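Local coordinates for single-stranded DNA-binding protein (Thermus aquaticus, PDB 2FXQ) that probably binds single-stranded DNA and recruits partner proteins to it during replication, recombination and repair, at residues E184-S187 / E188-K191. Numbering follows the deposited sequence.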
loop_
_atom_site.group_PDB
_atom_site.type_symbol
_atom_site.label_atom_id
_atom_site.label_comp_id
_atom_site.label_asym_id
_atom_site.label_seq_id
_atom_site.Cartn_x
_atom_site.Cartn_y
_atom_site.Cartn_z
ATOM N N GLU A 184 17.701 13.734 -7.250
ATOM C CA GLU A 184 19.082 14.112 -6.875
ATOM C C GLU A 184 19.716 13.050 -6.020
ATOM O O GLU A 184 20.872 12.710 -6.208
ATOM C CB GLU A 184 19.093 15.411 -6.100
ATOM C CG GLU A 184 19.839 16.493 -6.851
ATOM C CD GLU A 184 18.946 17.663 -7.019
ATOM O OE1 GLU A 184 19.212 18.494 -7.901
ATOM O OE2 GLU A 184 17.960 17.701 -6.255
ATOM N N TRP A 185 18.962 12.533 -5.073
ATOM C CA TRP A 185 19.453 11.410 -4.260
ATOM C C TRP A 185 19.712 10.159 -5.111
ATOM O O TRP A 185 20.741 9.507 -4.955
ATOM C CB TRP A 185 18.409 11.093 -3.175
ATOM C CG TRP A 185 18.778 9.940 -2.336
ATOM C CD1 TRP A 185 19.533 9.957 -1.163
ATOM C CD2 TRP A 185 18.425 8.563 -2.572
ATOM N NE1 TRP A 185 19.646 8.669 -0.683
ATOM C CE2 TRP A 185 18.983 7.802 -1.518
ATOM C CE3 TRP A 185 17.680 7.904 -3.562
ATOM C CZ2 TRP A 185 18.841 6.413 -1.446
ATOM C CZ3 TRP A 185 17.573 6.566 -3.525
ATOM C CH2 TRP A 185 18.124 5.806 -2.436
ATOM N N ALA A 186 18.775 9.812 -6.008
ATOM C CA ALA A 186 18.910 8.597 -6.844
ATOM C C ALA A 186 20.126 8.669 -7.761
ATOM O O ALA A 186 20.706 7.641 -8.163
ATOM C CB ALA A 186 17.614 8.365 -7.652
ATOM N N SER A 187 20.540 9.896 -8.066
ATOM C CA SER A 187 21.733 10.069 -8.917
ATOM C C SER A 187 23.026 9.474 -8.293
ATOM O O SER A 187 23.995 9.259 -9.019
ATOM C CB SER A 187 21.939 11.545 -9.290
ATOM O OG SER A 187 22.552 12.264 -8.226
ATOM N N GLU A 188 23.026 9.200 -6.975
ATOM C CA GLU A 188 24.226 8.629 -6.314
ATOM C C GLU A 188 24.306 7.116 -6.509
ATOM O O GLU A 188 25.303 6.514 -6.169
ATOM C CB GLU A 188 24.224 8.867 -4.783
ATOM C CG GLU A 188 23.916 10.271 -4.284
ATOM C CD GLU A 188 23.150 10.274 -2.938
ATOM O OE1 GLU A 188 22.583 9.210 -2.527
ATOM O OE2 GLU A 188 23.112 11.350 -2.280
ATOM N N LEU A 189 23.219 6.503 -6.985
ATOM C CA LEU A 189 23.177 5.051 -7.174
ATOM C C LEU A 189 23.949 4.680 -8.459
ATOM O O LEU A 189 24.235 5.565 -9.252
ATOM C CB LEU A 189 21.708 4.644 -7.317
ATOM C CG LEU A 189 20.682 4.942 -6.163
ATOM C CD1 LEU A 189 19.206 4.940 -6.692
ATOM C CD2 LEU A 189 20.842 3.877 -5.151
ATOM N N ARG A 190 24.239 3.392 -8.670
ATOM C CA ARG A 190 25.011 2.937 -9.836
ATOM C C ARG A 190 24.421 1.614 -10.274
ATOM O O ARG A 190 23.742 0.973 -9.497
ATOM C CB ARG A 190 26.474 2.738 -9.403
ATOM C CG ARG A 190 27.238 4.053 -9.016
ATOM C CD ARG A 190 27.469 5.014 -10.213
ATOM N NE ARG A 190 28.234 6.219 -9.885
ATOM C CZ ARG A 190 27.699 7.371 -9.459
ATOM N NH1 ARG A 190 26.382 7.492 -9.330
ATOM N NH2 ARG A 190 28.476 8.415 -9.164
ATOM N N LYS A 191 24.709 1.195 -11.503
ATOM C CA LYS A 191 24.222 -0.063 -12.029
ATOM C C LYS A 191 24.535 -1.157 -11.019
ATOM O O LYS A 191 25.636 -1.158 -10.417
ATOM C CB LYS A 191 24.969 -0.337 -13.382
ATOM C CG LYS A 191 24.815 -1.744 -13.940
ATOM C CD LYS A 191 25.783 -1.925 -15.168
ATOM C CE LYS A 191 25.167 -2.861 -16.164
ATOM N NZ LYS A 191 26.185 -3.185 -17.222
#
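NH1 of Arg190 bridges two backbone carbonyls as the chain leaves helix 180-186: it bonds to Ser187 O at 3.0 Å and to Leu189 O at 2.9 Å. Both oxygens lie near the guanidinium plane, Ser187 O at its edge, but the bond to Ser187 is the more bent, with an N-H...O angle of 135°. The side chain doubles back to reach them through a kink at chi2 (-67°), and its end thereby spans the two carbonyls. Two i to i+3 backbone bonds follow the helix. Glu188 N donates to Trp185 O at 3.1 Å and Leu189 N to Ala186 O at 3.0 Å, the latter pair closing a type I beta turn from Ala186 to Leu189. Just before them, the hydroxyl of Ser187 turns back on its own helix and donates to Glu184 O at 2.7 Å, next to a weak bond from Ser187 N to the same oxygen. OE1 of Glu188 lies over one face of the Trp185 indole, offset toward the rim, 3.4 Å from CD1; the carboxylate is tilted 61° to the ring. Further round the ring, CZ3 meets CD1 of Leu189 at 3.9 Å, and this same methyl also touches CB of Ala186. Ala186, which is buried with Leu189, continues the apolar contact onto Val153 and Leu155 of strand 151-160 and Leu224 of strand 213-225. Beyond the turn, Asp193 accepts from Arg190 N and Asp140 from Lys191 N. The whole is a type I turn leading out of a helix, in the helix-and-loop connection between strands 171-179 and 194-207 of the second OB fold.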